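Probable mannosyltransferase KTR4 (Saccharomyces cerevisiae, PDB 5A07) is a probable mannosyltransferase of the glycolipid 2-alpha-mannosyltransferase family, built on a GT-A type fold that holds guanosine-5'-diphosphate and a manganese ion. Local coordinates at residues L272-Y286 and E332-K344. Residues are numbered along the deposited sequence; the frame is centred on the assembly and turned at random.
Sequences LWTSTMDFVEEHPNY and EPYEKYMQYLEEK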
ATOM      1  N   LEU B 272     -11.037  10.325  -9.536  1.00 23.51           N
ATOM      2  CA  LEU B 272     -11.033   9.803  -8.173  1.00 22.16           C
ATOM      3  C   LEU B 272     -10.871  10.917  -7.085  1.00 20.41           C
ATOM      4  O   LEU B 272     -11.576  10.952  -6.098  1.00 21.96           O
ATOM      5  CB  LEU B 272      -9.947   8.720  -8.029  1.00 23.22           C
ATOM      6  CG  LEU B 272      -9.705   8.220  -6.602  1.00 22.40           C
ATOM      7  CD1 LEU B 272     -10.926   7.572  -5.999  1.00 23.38           C
ATOM      8  CD2 LEU B 272      -8.541   7.204  -6.709  1.00 23.67           C
ATOM      9  N   TRP B 273      -9.965  11.825  -7.321  1.00 22.62           N
ATOM     10  CA  TRP B 273      -9.766  12.969  -6.394  1.00 23.13           C
ATOM     11  C   TRP B 273     -11.023  13.859  -6.330  1.00 24.87           C
ATOM     12  O   TRP B 273     -11.482  14.212  -5.273  1.00 24.02           O
ATOM     13  CB  TRP B 273      -8.570  13.833  -6.891  1.00 24.88           C
ATOM     14  CG  TRP B 273      -8.325  15.036  -6.031  1.00 27.14           C
ATOM     15  CD1 TRP B 273      -8.640  16.334  -6.333  1.00 26.64           C
ATOM     16  CD2 TRP B 273      -7.834  15.038  -4.679  1.00 24.62           C
ATOM     17  NE1 TRP B 273      -8.353  17.143  -5.260  1.00 27.47           N
ATOM     18  CE2 TRP B 273      -7.820  16.377  -4.247  1.00 25.43           C
ATOM     19  CE3 TRP B 273      -7.350  14.041  -3.821  1.00 24.73           C
ATOM     20  CZ2 TRP B 273      -7.398  16.748  -2.970  1.00 25.43           C
ATOM     21  CZ3 TRP B 273      -6.916  14.393  -2.553  1.00 23.38           C
ATOM     22  CH2 TRP B 273      -6.906  15.746  -2.139  1.00 26.01           C
ATOM     23  N   THR B 274     -11.557  14.248  -7.475  1.00 28.77           N
ATOM     24  CA  THR B 274     -12.729  15.189  -7.465  1.00 29.19           C
ATOM     25  C   THR B 274     -13.888  14.537  -6.776  1.00 28.25           C
ATOM     26  O   THR B 274     -14.546  15.153  -5.955  1.00 27.70           O
ATOM     27  CB  THR B 274     -13.074  15.706  -8.880  1.00 31.26           C
ATOM     28  OG1 THR B 274     -13.194  14.616  -9.787  1.00 33.59           O
ATOM     29  CG2 THR B 274     -11.910  16.502  -9.423  1.00 35.35           C
ATOM     30  N   SER B 275     -14.098  13.239  -7.003  1.00 29.29           N
ATOM     31  CA  SER B 275     -15.145  12.539  -6.257  1.00 30.45           C
ATOM     32  C   SER B 275     -14.849  12.445  -4.780  1.00 31.05           C
ATOM     33  O   SER B 275     -15.737  12.528  -3.930  1.00 30.94           O
ATOM     34  CB  SER B 275     -15.388  11.117  -6.797  1.00 37.25           C
ATOM     35  OG  SER B 275     -15.654  11.156  -8.167  1.00 39.34           O
ATOM     36  N   THR B 276     -13.574  12.221  -4.451  1.00 27.67           N
ATOM     37  CA  THR B 276     -13.215  12.076  -3.064  1.00 23.85           C
ATOM     38  C   THR B 276     -13.376  13.423  -2.350  1.00 25.61           C
ATOM     39  O   THR B 276     -13.818  13.466  -1.202  1.00 28.11           O
ATOM     40  CB  THR B 276     -11.753  11.599  -2.961  1.00 24.85           C
ATOM     41  OG1 THR B 276     -11.588  10.276  -3.509  1.00 24.04           O
ATOM     42  CG2 THR B 276     -11.300  11.606  -1.513  1.00 22.44           C
ATOM     43  N   MET B 277     -13.090  14.536  -3.049  1.00 26.32           N
ATOM     44  CA  MET B 277     -13.360  15.874  -2.440  1.00 25.24           C
ATOM     45  C   MET B 277     -14.869  16.124  -2.204  1.00 29.10           C
ATOM     46  O   MET B 277     -15.240  16.663  -1.145  1.00 27.51           O
ATOM     47  CB  MET B 277     -12.760  16.978  -3.302  1.00 28.56           C
ATOM     48  CG  MET B 277     -11.242  17.002  -3.223  1.00 30.18           C
ATOM     49  SD  MET B 277     -10.594  17.256  -1.586  1.00 35.25           S
ATOM     50  CE  MET B 277     -10.301  15.579  -0.977  1.00 37.00           C
ATOM     51  N   ASP B 278     -15.715  15.673  -3.135  1.00 29.34           N
ATOM     52  CA  ASP B 278     -17.178  15.752  -2.927  1.00 31.44           C
ATOM     53  C   ASP B 278     -17.526  14.953  -1.702  1.00 34.28           C
ATOM     54  O   ASP B 278     -18.245  15.428  -0.849  1.00 34.91           O
ATOM     55  CB  ASP B 278     -17.976  15.204  -4.124  1.00 35.31           C
ATOM     56  CG  ASP B 278     -17.909  16.100  -5.357  1.00 37.01           C
ATOM     57  OD1 ASP B 278     -17.615  17.292  -5.208  1.00 38.76           O
ATOM     58  OD2 ASP B 278     -18.085  15.597  -6.481  1.00 38.16           O
ATOM     59  N   PHE B 279     -16.971  13.742  -1.542  1.00 29.37           N
ATOM     60  CA  PHE B 279     -17.307  12.984  -0.344  1.00 28.96           C
ATOM     61  C   PHE B 279     -16.876  13.692   0.932  1.00 30.08           C
ATOM     62  O   PHE B 279     -17.600  13.707   1.928  1.00 29.97           O
ATOM     63  CB  PHE B 279     -16.640  11.574  -0.414  1.00 30.54           C
ATOM     64  CG  PHE B 279     -16.772  10.773   0.829  1.00 27.13           C
ATOM     65  CD1 PHE B 279     -17.902  10.001   1.051  1.00 30.76           C
ATOM     66  CD2 PHE B 279     -15.750  10.694   1.718  1.00 28.07           C
ATOM     67  CE1 PHE B 279     -18.026   9.248   2.224  1.00 27.99           C
ATOM     68  CE2 PHE B 279     -15.854   9.946   2.881  1.00 28.43           C
ATOM     69  CZ  PHE B 279     -16.979   9.189   3.106  1.00 30.19           C
ATOM     70  N   VAL B 280     -15.675  14.252   0.911  1.00 26.82           N
ATOM     71  CA  VAL B 280     -15.145  14.948   2.098  1.00 30.73           C
ATOM     72  C   VAL B 280     -15.977  16.208   2.452  1.00 30.88           C
ATOM     73  O   VAL B 280     -16.200  16.457   3.614  1.00 29.46           O
ATOM     74  CB  VAL B 280     -13.655  15.326   1.881  1.00 31.19           C
ATOM     75  CG1 VAL B 280     -13.203  16.387   2.830  1.00 34.77           C
ATOM     76  CG2 VAL B 280     -12.771  14.086   2.017  1.00 33.61           C
ATOM     77  N   GLU B 281     -16.395  16.985   1.446  1.00 38.69           N
ATOM     78  CA  GLU B 281     -17.312  18.137   1.692  1.00 39.30           C
ATOM     79  C   GLU B 281     -18.570  17.657   2.403  1.00 37.85           C
ATOM     80  O   GLU B 281     -18.987  18.290   3.328  1.00 39.77           O
ATOM     81  CB  GLU B 281     -17.610  18.923   0.385  1.00 49.80           C
ATOM     82  CG  GLU B 281     -16.492  19.922   0.030  1.00 58.16           C
ATOM     83  CD  GLU B 281     -16.067  19.980  -1.462  1.00 71.02           C
ATOM     84  OE1 GLU B 281     -16.912  19.696  -2.377  1.00 82.80           O
ATOM     85  OE2 GLU B 281     -14.859  20.299  -1.727  1.00 60.39           O
ATOM     86  N   GLU B 282     -19.144  16.513   2.023  1.00 37.06           N
ATOM     87  CA  GLU B 282     -20.322  15.955   2.726  1.00 39.58           C
ATOM     88  C   GLU B 282     -20.034  15.354   4.090  1.00 40.48           C
ATOM     89  O   GLU B 282     -20.928  15.203   4.875  1.00 38.87           O
ATOM     90  CB  GLU B 282     -21.030  14.882   1.870  1.00 45.69           C
ATOM     91  CG  GLU B 282     -21.585  15.405   0.545  1.00 55.13           C
ATOM     92  CD  GLU B 282     -21.970  14.265  -0.433  1.00 65.42           C
ATOM     93  OE1 GLU B 282     -22.498  13.228   0.026  1.00 65.68           O
ATOM     94  OE2 GLU B 282     -21.729  14.377  -1.659  1.00 67.66           O
ATOM     95  N   HIS B 283     -18.789  14.971   4.386  1.00 38.15           N
ATOM     96  CA  HIS B 283     -18.474  14.382   5.680  1.00 35.47           C
ATOM     97  C   HIS B 283     -17.193  14.917   6.299  1.00 38.08           C
ATOM     98  O   HIS B 283     -16.253  14.142   6.557  1.00 35.62           O
ATOM     99  CB  HIS B 283     -18.285  12.872   5.536  1.00 39.93           C
ATOM    100  CG  HIS B 283     -19.459  12.186   4.958  1.00 41.36           C
ATOM    101  ND1 HIS B 283     -20.486  11.713   5.742  1.00 43.89           N
ATOM    102  CD2 HIS B 283     -19.794  11.921   3.683  1.00 43.95           C
ATOM    103  CE1 HIS B 283     -21.409  11.182   4.975  1.00 40.24           C
ATOM    104  NE2 HIS B 283     -21.013  11.292   3.723  1.00 46.66           N
ATOM    105  N   PRO B 284     -17.157  16.211   6.611  1.00 38.81           N
ATOM    106  CA  PRO B 284     -15.951  16.829   7.183  1.00 34.35           C
ATOM    107  C   PRO B 284     -15.474  16.248   8.467  1.00 31.02           C
ATOM    108  O   PRO B 284     -14.256  16.317   8.763  1.00 28.11           O
ATOM    109  CB  PRO B 284     -16.349  18.295   7.441  1.00 34.80           C
ATOM    110  CG  PRO B 284     -17.807  18.371   7.244  1.00 35.45           C
ATOM    111  CD  PRO B 284     -18.285  17.154   6.486  1.00 36.74           C
ATOM    112  N   ASN B 285     -16.401  15.717   9.259  1.00 28.08           N
ATOM    113  CA  ASN B 285     -16.075  15.105  10.526  1.00 30.80           C
ATOM    114  C   ASN B 285     -15.154  13.836  10.361  1.00 28.29           C
ATOM    115  O   ASN B 285     -14.556  13.425  11.300  1.00 29.95           O
ATOM    116  CB  ASN B 285     -17.351  14.668  11.228  1.00 37.39           C
ATOM    117  CG  ASN B 285     -18.326  13.913  10.270  1.00 50.90           C
ATOM    118  OD1 ASN B 285     -18.766  14.441   9.205  1.00 60.05           O
ATOM    119  ND2 ASN B 285     -18.664  12.669  10.631  1.00 56.75           N
ATOM    120  N   TYR B 286     -15.087  13.259   9.177  1.00 28.97           N
ATOM    121  CA  TYR B 286     -14.213  12.072   8.944  1.00 30.22           C
ATOM    122  C   TYR B 286     -12.757  12.488   8.770  1.00 31.45           C
ATOM    123  O   TYR B 286     -11.875  11.674   8.974  1.00 30.66           O
ATOM    124  CB  TYR B 286     -14.680  11.298   7.701  1.00 27.27           C
ATOM    125  CG  TYR B 286     -16.012  10.605   7.849  1.00 27.33           C
ATOM    126  CD1 TYR B 286     -16.558  10.324   9.072  1.00 28.51           C
ATOM    127  CD2 TYR B 286     -16.693  10.199   6.732  1.00 31.48           C
ATOM    128  CE1 TYR B 286     -17.792   9.635   9.171  1.00 32.09           C
ATOM    129  CE2 TYR B 286     -17.887   9.528   6.825  1.00 29.92           C
ATOM    130  CZ  TYR B 286     -18.399   9.238   8.050  1.00 30.66           C
ATOM    131  OH  TYR B 286     -19.593   8.618   8.092  1.00 32.80           O
ATOM    132  N   GLU B 332     -15.967   3.476  10.252  1.00 28.70           N
ATOM    133  CA  GLU B 332     -17.046   4.129   9.504  1.00 24.57           C
ATOM    134  C   GLU B 332     -16.542   4.974   8.384  1.00 20.37           C
ATOM    135  O   GLU B 332     -17.027   4.878   7.260  1.00 21.81           O
ATOM    136  CB  GLU B 332     -17.938   4.957  10.459  1.00 29.01           C
ATOM    137  CG  GLU B 332     -19.028   5.688   9.675  1.00 33.38           C
ATOM    138  CD  GLU B 332     -19.812   6.682  10.550  1.00 35.85           C
ATOM    139  OE1 GLU B 332     -19.923   6.485  11.756  1.00 36.64           O
ATOM    140  OE2 GLU B 332     -20.259   7.713  10.009  1.00 36.90           O
ATOM    141  N   PRO B 333     -15.472   5.771   8.596  1.00 22.94           N
ATOM    142  CA  PRO B 333     -15.058   6.600   7.487  1.00 23.48           C
ATOM    143  C   PRO B 333     -14.604   5.818   6.252  1.00 22.84           C
ATOM    144  O   PRO B 333     -14.930   6.171   5.096  1.00 26.91           O
ATOM    145  CB  PRO B 333     -13.902   7.412   8.065  1.00 27.08           C
ATOM    146  CG  PRO B 333     -14.025   7.321   9.524  1.00 28.34           C
ATOM    147  CD  PRO B 333     -14.715   6.043   9.819  1.00 26.39           C
ATOM    148  N   TYR B 334     -13.847   4.744   6.487  1.00 24.99           N
ATOM    149  CA  TYR B 334     -13.332   3.925   5.358  1.00 21.87           C
ATOM    150  C   TYR B 334     -14.504   3.256   4.654  1.00 18.55           C
ATOM    151  O   TYR B 334     -14.624   3.311   3.429  1.00 21.31           O
ATOM    152  CB  TYR B 334     -12.334   2.854   5.825  1.00 19.75           C
ATOM    153  CG  TYR B 334     -11.612   2.262   4.654  1.00 18.69           C
ATOM    154  CD1 TYR B 334     -10.456   2.850   4.172  1.00 20.31           C
ATOM    155  CD2 TYR B 334     -12.087   1.126   3.992  1.00 18.64           C
ATOM    156  CE1 TYR B 334      -9.775   2.324   3.061  1.00 20.90           C
ATOM    157  CE2 TYR B 334     -11.435   0.608   2.895  1.00 19.09           C
ATOM    158  CZ  TYR B 334     -10.293   1.209   2.406  1.00 20.64           C
ATOM    159  OH  TYR B 334      -9.629   0.698   1.317  1.00 22.29           O
ATOM    160  N   GLU B 335     -15.369   2.618   5.414  1.00 22.73           N
ATOM    161  CA  GLU B 335     -16.517   1.903   4.790  1.00 24.73           C
ATOM    162  C   GLU B 335     -17.474   2.821   4.026  1.00 25.05           C
ATOM    163  O   GLU B 335     -17.931   2.510   2.910  1.00 23.96           O
ATOM    164  CB  GLU B 335     -17.273   1.146   5.846  1.00 24.55           C
ATOM    165  CG  GLU B 335     -16.441   0.080   6.572  1.00 27.42           C
ATOM    166  CD  GLU B 335     -16.303  -1.199   5.761  1.00 29.86           C
ATOM    167  OE1 GLU B 335     -16.004  -1.125   4.533  1.00 32.78           O
ATOM    168  OE2 GLU B 335     -16.512  -2.285   6.368  1.00 32.12           O
ATOM    169  N   LYS B 336     -17.707   4.022   4.569  1.00 29.98           N
ATOM    170  CA  LYS B 336     -18.559   5.000   3.874  1.00 26.90           C
ATOM    171  C   LYS B 336     -17.913   5.502   2.623  1.00 29.60           C
ATOM    172  O   LYS B 336     -18.566   5.699   1.543  1.00 25.10           O
ATOM    173  CB  LYS B 336     -18.851   6.161   4.807  1.00 34.31           C
ATOM    174  CG  LYS B 336     -19.662   5.749   6.013  1.00 34.64           C
ATOM    175  CD  LYS B 336     -21.137   5.606   5.644  1.00 41.62           C
ATOM    176  CE  LYS B 336     -21.952   5.577   6.949  1.00 49.49           C
ATOM    177  NZ  LYS B 336     -23.256   4.914   6.723  1.00 55.31           N
ATOM    178  N   TYR B 337     -16.594   5.708   2.713  1.00 24.41           N
ATOM    179  CA  TYR B 337     -15.902   6.143   1.520  1.00 24.67           C
ATOM    180  C   TYR B 337     -16.002   5.068   0.463  1.00 24.03           C
ATOM    181  O   TYR B 337     -16.173   5.356  -0.735  1.00 21.81           O
ATOM    182  CB  TYR B 337     -14.426   6.507   1.907  1.00 24.47           C
ATOM    183  CG  TYR B 337     -13.524   6.911   0.813  1.00 23.68           C
ATOM    184  CD1 TYR B 337     -13.865   7.907  -0.062  1.00 25.22           C
ATOM    185  CD2 TYR B 337     -12.216   6.370   0.714  1.00 24.89           C
ATOM    186  CE1 TYR B 337     -12.982   8.321  -1.050  1.00 24.07           C
ATOM    187  CE2 TYR B 337     -11.344   6.747  -0.290  1.00 23.70           C
ATOM    188  CZ  TYR B 337     -11.706   7.753  -1.138  1.00 22.38           C
ATOM    189  OH  TYR B 337     -10.854   8.119  -2.124  1.00 21.38           O
ATOM    190  N   MET B 338     -15.780   3.809   0.870  1.00 25.68           N
ATOM    191  CA  MET B 338     -15.854   2.712  -0.131  1.00 25.69           C
ATOM    192  C   MET B 338     -17.258   2.667  -0.827  1.00 24.87           C
ATOM    193  O   MET B 338     -17.361   2.538  -2.057  1.00 26.47           O
ATOM    194  CB  MET B 338     -15.566   1.334   0.534  1.00 25.14           C
ATOM    195  CG  MET B 338     -14.140   1.124   1.039  1.00 23.63           C
ATOM    196  SD  MET B 338     -12.889   1.508  -0.208  1.00 27.37           S
ATOM    197  CE  MET B 338     -12.424   3.142   0.319  1.00 26.50           C
ATOM    198  N   GLN B 339     -18.299   2.737  -0.033  1.00 28.20           N
ATOM    199  CA  GLN B 339     -19.678   2.844  -0.586  1.00 34.49           C
ATOM    200  C   GLN B 339     -19.875   3.982  -1.593  1.00 32.26           C
ATOM    201  O   GLN B 339     -20.393   3.777  -2.723  1.00 30.74           O
ATOM    202  CB  GLN B 339     -20.710   2.950   0.530  1.00 35.94           C
ATOM    203  CG  GLN B 339     -22.144   2.677   0.015  1.00 48.40           C
ATOM    204  CD  GLN B 339     -22.264   1.553  -1.094  1.00 51.50           C
ATOM    205  OE1 GLN B 339     -21.919   0.377  -0.866  1.00 58.84           O
ATOM    206  NE2 GLN B 339     -22.728   1.941  -2.314  1.00 50.93           N
ATOM    207  N   TYR B 340     -19.325   5.136  -1.264  1.00 30.21           N
ATOM    208  CA  TYR B 340     -19.370   6.279  -2.155  1.00 32.21           C
ATOM    209  C   TYR B 340     -18.667   5.993  -3.463  1.00 35.95           C
ATOM    210  O   TYR B 340     -19.197   6.245  -4.588  1.00 32.24           O
ATOM    211  CB  TYR B 340     -18.741   7.513  -1.453  1.00 37.17           C
ATOM    212  CG  TYR B 340     -19.003   8.829  -2.158  1.00 33.72           C
ATOM    213  CD1 TYR B 340     -20.123   9.608  -1.858  1.00 32.38           C
ATOM    214  CD2 TYR B 340     -18.124   9.296  -3.109  1.00 32.50           C
ATOM    215  CE1 TYR B 340     -20.332  10.815  -2.491  1.00 35.07           C
ATOM    216  CE2 TYR B 340     -18.351  10.495  -3.776  1.00 37.50           C
ATOM    217  CZ  TYR B 340     -19.459  11.248  -3.452  1.00 37.99           C
ATOM    218  OH  TYR B 340     -19.681  12.429  -4.093  1.00 47.52           O
ATOM    219  N   LEU B 341     -17.468   5.416  -3.363  1.00 26.85           N
ATOM    220  CA  LEU B 341     -16.782   5.106  -4.614  1.00 26.27           C
ATOM    221  C   LEU B 341     -17.530   4.017  -5.422  1.00 23.26           C
ATOM    222  O   LEU B 341     -17.457   4.009  -6.649  1.00 22.53           O
ATOM    223  CB  LEU B 341     -15.322   4.645  -4.329  1.00 25.90           C
ATOM    224  CG  LEU B 341     -14.438   5.686  -3.600  1.00 26.45           C
ATOM    225  CD1 LEU B 341     -13.034   5.106  -3.344  1.00 26.97           C
ATOM    226  CD2 LEU B 341     -14.340   6.982  -4.370  1.00 27.95           C
ATOM    227  N   GLU B 342     -18.110   3.056  -4.730  1.00 26.94           N
ATOM    228  CA  GLU B 342     -18.885   1.968  -5.390  1.00 32.09           C
ATOM    229  C   GLU B 342     -20.001   2.612  -6.241  1.00 33.67           C
ATOM    230  O   GLU B 342     -20.096   2.328  -7.427  1.00 37.11           O
ATOM    231  CB  GLU B 342     -19.467   1.022  -4.340  1.00 30.49           C
ATOM    232  CG  GLU B 342     -20.386  -0.093  -4.876  1.00 33.31           C
ATOM    233  CD  GLU B 342     -19.683  -1.131  -5.762  1.00 38.70           C
ATOM    234  OE1 GLU B 342     -18.464  -1.031  -6.061  1.00 38.95           O
ATOM    235  OE2 GLU B 342     -20.338  -2.115  -6.165  1.00 35.27           O
ATOM    236  N   GLU B 343     -20.702   3.585  -5.661  1.00 35.94           N
ATOM    237  CA  GLU B 343     -21.781   4.324  -6.351  1.00 36.87           C
ATOM    238  C   GLU B 343     -21.324   5.091  -7.543  1.00 35.63           C
ATOM    239  O   GLU B 343     -21.978   5.081  -8.537  1.00 33.86           O
ATOM    240  CB  GLU B 343     -22.513   5.254  -5.406  1.00 44.79           C
ATOM    241  CG  GLU B 343     -23.518   4.522  -4.531  1.00 54.02           C
ATOM    242  CD  GLU B 343     -23.846   5.199  -3.185  1.00 59.37           C
ATOM    243  OE1 GLU B 343     -23.569   6.420  -3.002  1.00 68.45           O
ATOM    244  OE2 GLU B 343     -24.393   4.489  -2.291  1.00 49.60           O
ATOM    245  N   LYS B 344     -20.137   5.684  -7.505  1.00 33.33           N
ATOM    246  CA  LYS B 344     -19.585   6.348  -8.678  1.00 33.21           C
ATOM    247  C   LYS B 344     -19.223   5.454  -9.808  1.00 32.84           C
ATOM    248  O   LYS B 344     -19.147   5.920 -10.925  1.00 30.29           O
ATOM    249  CB  LYS B 344     -18.268   7.107  -8.351  1.00 37.24           C
ATOM    250  CG  LYS B 344     -18.335   8.126  -7.223  1.00 36.24           C
ATOM    251  CD  LYS B 344     -19.383   9.213  -7.437  1.00 42.50           C
ATOM    252  CE  LYS B 344     -19.128  10.008  -8.670  1.00 46.77           C
ATOM    253  NZ  LYS B 344     -19.754  11.351  -8.447  1.00 55.36           N
TER
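Phe279 reaches from helix 272-282 into the angle between Tyr337 and Tyr340, and the three rings form an aromatic cluster where the two helices meet. Its CG lies opposite the backbone N (chi1 173°), which carries the ring across to helix 332-344. One face then receives CA of Tyr337, a CH-pi contact 4.0 Å from the ring centroid, while CD2 of His283, the first residue past the helix, lies over the opposite face, displaced toward its margin. Toward Tyr340 the same residue offers two surfaces: CB sits over the centre of the tyrosine ring, 3.8 Å from its centroid, and the phenyl edge turns to that face in an offset edge-to-face pair with planes 60° apart. Tyr340 is thus a knob in a hole made by Ser275, Asp278, Phe279 and Glu282; a long, flat tyrosine fits, because its ring fills the hole while its hydroxyl reaches the more exposed side, beside Asp278 CB and the carboxylate of Glu282.

Tyr337 diverges from Tyr340 and reaches into the buried side of the interface, where its OH donates to Thr276 OG1 at 2.7 Å, close to the tyrosine ring plane. The threonine passes the chain of bonds on, giving its own proton to Leu272 O, which also accepts Thr276 N from the other side of its carbonyl plane. Both buried hydroxyls are thereby paired, with Leu272 CD1 meeting Leu341 CD2 at 3.8 Å nearby.

Past the helix end, Tyr286 lays its ring face on Pro333, whose CA stands 4.0 Å from the ring centroid; proline's rigid, apolar ring suits this flat neighbour.

The N-to-C directions of helices 272-282 and 332-344 make an angle of 130°, a steep crossing nearer antiparallel than parallel. Helix 354-365 backs the cluster through Leu360 and Phe365, helix 43-53 packs on the far side of helix 272-282, and helix 203-214 flanks helix 332-344.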